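Local coordinates for cruciform cutting endonuclease 1, mitochondrial (Schizosaccharomyces pombe, PDB 1KCF), which resolves Holliday junctions as a homodimeric, magnesium-dependent endonuclease of fission yeast mitochondria, cutting four-way DNA at the point of strand exchange, at residues V4-S7 and F8-I12; M137-S140 and M141-L145; R191-M194 and V195-L198. All coordinates share one frame; numbering follows the deposited sequence.

In the fold
All three contacts are local, along or at the start of different helices. Interaction 1 opens the N-terminal SAP region, its centre about 25 Å from that of the chain and away from the magnesium-binding residues. Interaction 2 lies in helix 128-151, buried against the sheet of the RNase H-like domain, helix 91-109 and the second subunit; the L138 side chain is about 10 Å from that of D46. Interaction 3 reaches the active site itself, with the R191 side chain about 3 Å from that of D230 and about 6 Å from that of D46. Interactions 2 and 3, centres about 30 Å apart, lie on opposite sides of the chain's centre.

Interaction 1 (V4-S7 and F8-I12); sequences VKLS and FLQHI
Backbone bonds set the first turn here: Q10 N donates to L6 O at 3.0 Å, and H11 N follows to S7 O at 3.1 Å. K5 O, at the N-cap position, accepts weak bonds from F8 N and L9 N. This is the opening of helix 6-15 in the SAP region, a small helical motif generally associated with DNA binding; L6 and L9 turn to L27 of helix 26-33, the second helix of the region, and so join the two helices.

One apolar pair joins the lead-in to the helix: V4 CG1, from the residue before the N-cap, comes to 4.4 Å from L9 CD1. L9 CG also packs on a carbonyl, that of K5, because its chi1 of -69° swings the branch back beside its own backbone N and toward the preceding turn.

Mixed polar and apolar packing joins L6 and Q10. The glutamine CG lies 2.9 Å from L6 O, and from there the chain runs on extended to an amide whose NE2 is 3.8 Å from L6 CD2, the two side chains crossing at a slant. The other end of that amide, OE1, lies 3.5 Å from S7 CA. Within F8-I12, F8 presents one ring face to I12 CG1, off-centre toward the rim, and the F8 side chain also meets F251 of helix 224-253.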
loop_
_atom_site.group_PDB
_atom_site.type_symbol
_atom_site.label_atom_id
_atom_site.label_comp_id
_atom_site.label_asym_id
_atom_site.label_seq_id
_atom_site.Cartn_x
_atom_site.Cartn_y
_atom_site.Cartn_z
ATOM N N VAL A 4 -29.643 -23.111 -22.047
ATOM C CA VAL A 4 -28.433 -22.717 -21.340
ATOM C C VAL A 4 -27.509 -21.993 -22.308
ATOM O O VAL A 4 -26.361 -22.395 -22.503
ATOM C CB VAL A 4 -27.682 -23.929 -20.779
ATOM C CG1 VAL A 4 -26.808 -23.493 -19.614
ATOM C CG2 VAL A 4 -28.662 -25.005 -20.369
ATOM N N LYS A 5 -28.020 -20.932 -22.922
ATOM C CA LYS A 5 -27.236 -20.153 -23.868
ATOM C C LYS A 5 -26.108 -19.456 -23.120
ATOM O O LYS A 5 -26.234 -19.161 -21.932
ATOM C CB LYS A 5 -28.127 -19.116 -24.562
ATOM C CG LYS A 5 -29.340 -19.714 -25.256
ATOM C CD LYS A 5 -30.176 -18.653 -25.956
ATOM C CE LYS A 5 -29.439 -18.052 -27.142
ATOM N NZ LYS A 5 -30.280 -17.058 -27.865
ATOM N N LEU A 6 -25.004 -19.203 -23.811
ATOM C CA LEU A 6 -23.861 -18.541 -23.195
ATOM C C LEU A 6 -24.222 -17.105 -22.834
ATOM O O LEU A 6 -23.847 -16.603 -21.777
ATOM C CB LEU A 6 -22.666 -18.533 -24.151
ATOM C CG LEU A 6 -21.397 -17.905 -23.569
ATOM C CD1 LEU A 6 -20.865 -18.799 -22.460
ATOM C CD2 LEU A 6 -20.352 -17.719 -24.656
ATOM N N SER A 7 -24.955 -16.452 -23.727
ATOM C CA SER A 7 -25.372 -15.074 -23.532
ATOM C C SER A 7 -26.181 -14.857 -22.255
ATOM O O SER A 7 -26.065 -13.814 -21.612
ATOM C CB SER A 7 -26.180 -14.611 -24.745
ATOM O OG SER A 7 -27.168 -15.569 -25.086
ATOM N N PHE A 8 -26.999 -15.839 -21.889
ATOM C CA PHE A 8 -27.817 -15.737 -20.686
ATOM C C PHE A 8 -26.951 -15.831 -19.436
ATOM O O PHE A 8 -27.194 -15.141 -18.447
ATOM C CB PHE A 8 -28.883 -16.839 -20.666
ATOM C CG PHE A 8 -29.797 -16.777 -19.471
ATOM C CD1 PHE A 8 -30.491 -15.608 -19.171
ATOM C CD2 PHE A 8 -29.959 -17.882 -18.642
ATOM C CE1 PHE A 8 -31.331 -15.542 -18.060
ATOM C CE2 PHE A 8 -30.797 -17.824 -17.529
ATOM C CZ PHE A 8 -31.483 -16.651 -17.239
ATOM N N LEU A 9 -25.939 -16.691 -19.486
ATOM C CA LEU A 9 -25.031 -16.855 -18.359
ATOM C C LEU A 9 -24.226 -15.581 -18.149
ATOM O O LEU A 9 -23.951 -15.188 -17.016
ATOM C CB LEU A 9 -24.083 -18.030 -18.603
ATOM C CG LEU A 9 -24.723 -19.417 -18.589
ATOM C CD1 LEU A 9 -23.674 -20.465 -18.922
ATOM C CD2 LEU A 9 -25.336 -19.683 -17.219
ATOM N N GLN A 10 -23.846 -14.941 -19.249
ATOM C CA GLN A 10 -23.083 -13.703 -19.187
ATOM C C GLN A 10 -23.955 -12.624 -18.551
ATOM O O GLN A 10 -23.465 -11.759 -17.822
ATOM C CB GLN A 10 -22.667 -13.264 -20.596
ATOM C CG GLN A 10 -21.982 -14.350 -21.412
ATOM C CD GLN A 10 -21.571 -13.881 -22.797
ATOM O OE1 GLN A 10 -22.347 -13.230 -23.501
ATOM N NE2 GLN A 10 -20.352 -14.221 -23.201
ATOM N N HIS A 11 -25.252 -12.681 -18.835
ATOM C CA HIS A 11 -26.193 -11.712 -18.289
ATOM C C HIS A 11 -26.264 -11.880 -16.776
ATOM O O HIS A 11 -26.246 -10.901 -16.030
ATOM C CB HIS A 11 -27.580 -11.915 -18.904
ATOM C CG HIS A 11 -28.614 -10.967 -18.381
ATOM N ND1 HIS A 11 -28.535 -9.603 -18.565
ATOM C CD2 HIS A 11 -29.742 -11.184 -17.661
ATOM C CE1 HIS A 11 -29.567 -9.021 -17.981
ATOM N NE2 HIS A 11 -30.315 -9.958 -17.425
ATOM N N ILE A 12 -26.343 -13.132 -16.333
ATOM C CA ILE A 12 -26.398 -13.447 -14.913
ATOM C C ILE A 12 -25.133 -12.937 -14.216
ATOM O O ILE A 12 -25.193 -12.407 -13.102
ATOM C CB ILE A 12 -26.530 -14.977 -14.688
ATOM C CG1 ILE A 12 -27.892 -15.455 -15.203
ATOM C CG2 ILE A 12 -26.363 -15.317 -13.212
ATOM C CD1 ILE A 12 -28.147 -16.934 -15.003
#

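Interaction 2 (M137-S140 and M141-L145); sequences MLES and MLYAL
From M137 to A144 four successive i to i+4 bonds carry the backbone of one regular alpha-helical stretch, beginning with M141 N to M137 O at 2.9 Å and continuing with L142 N to L138 O, nearly straight at 166° at the hydrogen. The stretch belongs to helix 128-151 of the RNase H-like fold of the RuvC resolvase family, where it packs against strands 42-47 and 113-118 of the central sheet and also against the second subunit.

Side chains one turn apart run alongside each other, pointing the same way. M141 holds its CG beside its own backbone N (chi1 -62°) and then extends, which carries CE to 3.9 Å from M137 CG; both thioether chains also meet M94 of helix 91-109. L138 and L142 pair through their branches, CD2 to CD1 at 3.8 Å, and L142 continues onto M116 and L47 of the sheet.

The third pair has polar ends directed to other parts of the fold. E139 CG flanks Y143 CD2 with the carboxylate plane steeply inclined to the ring, by 76°; the carboxylate forms a salt bridge with R118, and Y143 OH is hydrogen-bonded to S165 OG. Both residues also pack on P91 of the second subunit, while S140 abuts M137 of that subunit and sends its OG back to N136 O. E139 O, which accepts Y143 N, also lies at the edge of the tyrosine ring and in its plane, 3.6 Å from Y143 CD2.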
loop_
_atom_site.group_PDB
_atom_site.type_symbol
_atom_site.label_atom_id
_atom_site.label_comp_id
_atom_site.label_asym_id
_atom_site.label_seq_id
_atom_site.Cartn_x
_atom_site.Cartn_y
_atom_site.Cartn_z
ATOM N N MET A 137 -1.364 3.803 -3.017
ATOM C CA MET A 137 -0.715 3.720 -1.723
ATOM C C MET A 137 -1.736 3.527 -0.607
ATOM O O MET A 137 -1.549 2.690 0.273
ATOM C CB MET A 137 0.094 4.992 -1.467
ATOM C CG MET A 137 1.245 4.796 -0.510
ATOM S SD MET A 137 2.193 6.295 -0.243
ATOM C CE MET A 137 2.793 6.600 -1.912
ATOM N N LEU A 138 -2.807 4.313 -0.652
ATOM C CA LEU A 138 -3.871 4.247 0.342
ATOM C C LEU A 138 -4.478 2.849 0.351
ATOM O O LEU A 138 -4.586 2.208 1.393
ATOM C CB LEU A 138 -4.961 5.268 0.013
ATOM C CG LEU A 138 -5.509 6.103 1.171
ATOM C CD1 LEU A 138 -6.796 6.784 0.723
ATOM C CD2 LEU A 138 -5.777 5.221 2.380
ATOM N N GLU A 139 -4.869 2.385 -0.827
ATOM C CA GLU A 139 -5.454 1.063 -0.975
ATOM C C GLU A 139 -4.518 -0.010 -0.428
ATOM O O GLU A 139 -4.927 -0.856 0.368
ATOM C CB GLU A 139 -5.744 0.789 -2.454
ATOM C CG GLU A 139 -6.124 -0.647 -2.770
ATOM C CD GLU A 139 -6.425 -0.858 -4.245
ATOM O OE1 GLU A 139 -7.510 -0.438 -4.694
ATOM O OE2 GLU A 139 -5.576 -1.436 -4.957
ATOM N N SER A 140 -3.262 0.036 -0.862
ATOM C CA SER A 140 -2.257 -0.933 -0.442
ATOM C C SER A 140 -2.067 -1.000 1.067
ATOM O O SER A 140 -2.001 -2.086 1.638
ATOM C CB SER A 140 -0.911 -0.620 -1.093
ATOM O OG SER A 140 -0.967 -0.829 -2.487
ATOM N N MET A 141 -1.967 0.162 1.702
ATOM C CA MET A 141 -1.770 0.216 3.142
ATOM C C MET A 141 -2.983 -0.301 3.913
ATOM O O MET A 141 -2.832 -1.047 4.884
ATOM C CB MET A 141 -1.421 1.646 3.571
ATOM C CG MET A 141 -0.117 2.148 2.949
ATOM S SD MET A 141 0.447 3.742 3.581
ATOM C CE MET A 141 2.181 3.701 3.120
ATOM N N LEU A 142 -4.179 0.088 3.476
ATOM C CA LEU A 142 -5.407 -0.357 4.124
ATOM C C LEU A 142 -5.508 -1.877 4.077
ATOM O O LEU A 142 -5.938 -2.505 5.042
ATOM C CB LEU A 142 -6.631 0.270 3.448
ATOM C CG LEU A 142 -6.844 1.769 3.688
ATOM C CD1 LEU A 142 -8.088 2.223 2.950
ATOM C CD2 LEU A 142 -6.985 2.044 5.183
ATOM N N TYR A 143 -5.103 -2.462 2.954
ATOM C CA TYR A 143 -5.132 -3.909 2.780
ATOM C C TYR A 143 -4.139 -4.591 3.720
ATOM O O TYR A 143 -4.450 -5.613 4.345
ATOM C CB TYR A 143 -4.797 -4.268 1.333
ATOM C CG TYR A 143 -5.986 -4.753 0.544
ATOM C CD1 TYR A 143 -6.370 -6.093 0.581
ATOM C CD2 TYR A 143 -6.763 -3.864 -0.199
ATOM C CE1 TYR A 143 -7.500 -6.538 -0.097
ATOM C CE2 TYR A 143 -7.893 -4.293 -0.879
ATOM C CZ TYR A 143 -8.258 -5.629 -0.824
ATOM O OH TYR A 143 -9.386 -6.053 -1.484
ATOM N N ALA A 144 -2.938 -4.026 3.809
ATOM C CA ALA A 144 -1.920 -4.581 4.680
ATOM C C ALA A 144 -2.421 -4.545 6.122
ATOM O O ALA A 144 -2.342 -5.542 6.839
ATOM C CB ALA A 144 -0.628 -3.784 4.549
ATOM N N LEU A 145 -2.943 -3.397 6.546
ATOM C CA LEU A 145 -3.443 -3.267 7.908
ATOM C C LEU A 145 -4.566 -4.264 8.195
ATOM O O LEU A 145 -4.621 -4.857 9.270
ATOM C CB LEU A 145 -3.936 -1.839 8.166
ATOM C CG LEU A 145 -2.853 -0.755 8.197
ATOM C CD1 LEU A 145 -3.473 0.584 8.547
ATOM C CD2 LEU A 145 -1.787 -1.124 9.214
#

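Interaction 3 (R191-M194 and V195-L198); sequences RVQM and VKEL. With SO4 (sulfate ion), chain C.
R191 and V195 meet through the backbone, V195 N giving its hydrogen to R191 O at 3.1 Å, and V195 CG2 packs against the same oxygen at 3.4 Å. The R191 side chain leaves in the other direction and curls round one oxygen of a sulfate at the N-terminus of helix 191-200. Its CB lies 3.4 Å from SO4 O1, and CG and CD also skirt that oxygen. Because CG stands beside the backbone N (chi1 -67°) and the chain bends again at chi3, NE donates a hydrogen bond to SO4 O1 at 2.9 Å, with the oxygen at the edge of the guanidinium and in its plane. R191 N, at 2.7 Å, grips the same oxygen in a nearly straight bond. At the tip, NH2 makes a weak bond to SO4 O4, whereas NH1 forms a salt bridge with the magnesium-binding D230.

Farther along, Q193 bends at chi2 so that its NE2 lies beside the extended K196 chain, 3.3 Å from CD. M194 O receives L198 N, and both side chains press on W175 of helix 168-179.

The sulfate probably comes from the crystallisation liquor. A tetrahedral anion bound jointly by a helix N-terminus and a guanidinium, beside a metal-binding aspartate, is nonetheless consistent with a place where a DNA phosphate could sit, and the charge of such an anion would probably be stabilised by both.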
loop_
_atom_site.group_PDB
_atom_site.type_symbol
_atom_site.label_atom_id
_atom_site.label_comp_id
_atom_site.label_asym_id
_atom_site.label_seq_id
_atom_site.Cartn_x
_atom_site.Cartn_y
_atom_site.Cartn_z
ATOM N N ARG A 191 -24.881 9.049 -12.476
ATOM C CA ARG A 191 -24.877 8.350 -11.192
ATOM C C ARG A 191 -25.852 9.003 -10.211
ATOM O O ARG A 191 -26.591 8.314 -9.513
ATOM C CB ARG A 191 -23.461 8.337 -10.614
ATOM C CG ARG A 191 -22.482 7.497 -11.427
ATOM C CD ARG A 191 -21.038 7.775 -11.031
ATOM N NE ARG A 191 -20.668 9.162 -11.300
ATOM C CZ ARG A 191 -19.570 9.750 -10.839
ATOM N NH1 ARG A 191 -18.721 9.074 -10.078
ATOM N NH2 ARG A 191 -19.322 11.019 -11.133
ATOM N N VAL A 192 -25.858 10.333 -10.175
ATOM C CA VAL A 192 -26.757 11.079 -9.294
ATOM C C VAL A 192 -28.218 10.771 -9.619
ATOM O O VAL A 192 -29.039 10.591 -8.722
ATOM C CB VAL A 192 -26.513 12.600 -9.428
ATOM C CG1 VAL A 192 -27.673 13.382 -8.827
ATOM C CG2 VAL A 192 -25.215 12.972 -8.728
ATOM N N GLN A 193 -28.539 10.708 -10.907
ATOM C CA GLN A 193 -29.900 10.414 -11.339
ATOM C C GLN A 193 -30.293 8.979 -11.008
ATOM O O GLN A 193 -31.442 8.709 -10.659
ATOM C CB GLN A 193 -30.048 10.650 -12.843
ATOM C CG GLN A 193 -30.815 11.916 -13.197
ATOM C CD GLN A 193 -32.198 11.961 -12.556
ATOM O OE1 GLN A 193 -33.046 11.101 -12.811
ATOM N NE2 GLN A 193 -32.427 12.967 -11.716
ATOM N N MET A 194 -29.344 8.055 -11.127
ATOM C CA MET A 194 -29.634 6.661 -10.820
ATOM C C MET A 194 -29.994 6.511 -9.348
ATOM O O MET A 194 -30.957 5.829 -9.013
ATOM C CB MET A 194 -28.438 5.764 -11.153
ATOM C CG MET A 194 -28.119 5.688 -12.634
ATOM S SD MET A 194 -26.995 4.327 -13.054
ATOM C CE MET A 194 -25.418 5.103 -12.843
ATOM N N VAL A 195 -29.225 7.155 -8.472
ATOM C CA VAL A 195 -29.476 7.080 -7.041
ATOM C C VAL A 195 -30.777 7.775 -6.682
ATOM O O VAL A 195 -31.544 7.284 -5.855
ATOM C CB VAL A 195 -28.331 7.719 -6.233
ATOM C CG1 VAL A 195 -28.693 7.752 -4.746
ATOM C CG2 VAL A 195 -27.052 6.923 -6.446
ATOM N N LYS A 196 -31.017 8.922 -7.305
ATOM C CA LYS A 196 -32.236 9.684 -7.062
ATOM C C LYS A 196 -33.435 8.807 -7.403
ATOM O O LYS A 196 -34.453 8.817 -6.708
ATOM C CB LYS A 196 -32.240 10.949 -7.927
ATOM C CG LYS A 196 -33.497 11.781 -7.792
ATOM C CD LYS A 196 -33.391 13.068 -8.590
ATOM C CE LYS A 196 -34.692 13.855 -8.524
ATOM N NZ LYS A 196 -34.579 15.179 -9.199
ATOM N N GLU A 197 -33.302 8.035 -8.474
ATOM C CA GLU A 197 -34.364 7.141 -8.907
ATOM C C GLU A 197 -34.541 6.026 -7.884
ATOM O O GLU A 197 -35.661 5.682 -7.510
ATOM C CB GLU A 197 -34.015 6.543 -10.267
ATOM C CG GLU A 197 -35.088 5.637 -10.834
ATOM C CD GLU A 197 -34.685 5.033 -12.161
ATOM O OE1 GLU A 197 -34.230 5.794 -13.042
ATOM O OE2 GLU A 197 -34.830 3.802 -12.323
ATOM N N LEU A 198 -33.424 5.462 -7.436
ATOM C CA LEU A 198 -33.459 4.390 -6.451
ATOM C C LEU A 198 -34.142 4.849 -5.169
ATOM O O LEU A 198 -34.906 4.100 -4.566
ATOM C CB LEU A 198 -32.035 3.907 -6.149
ATOM C CG LEU A 198 -31.387 3.122 -7.292
ATOM C CD1 LEU A 198 -29.941 2.797 -6.959
ATOM C CD2 LEU A 198 -32.180 1.847 -7.528
HETATM S S SO4 C . -21.929 10.723 -14.447
HETATM O O1 SO4 C . -22.535 10.298 -13.172
HETATM O O2 SO4 C . -22.163 9.676 -15.460
HETATM O O3 SO4 C . -22.544 11.991 -14.882
HETATM O O4 SO4 C . -20.478 10.920 -14.268
#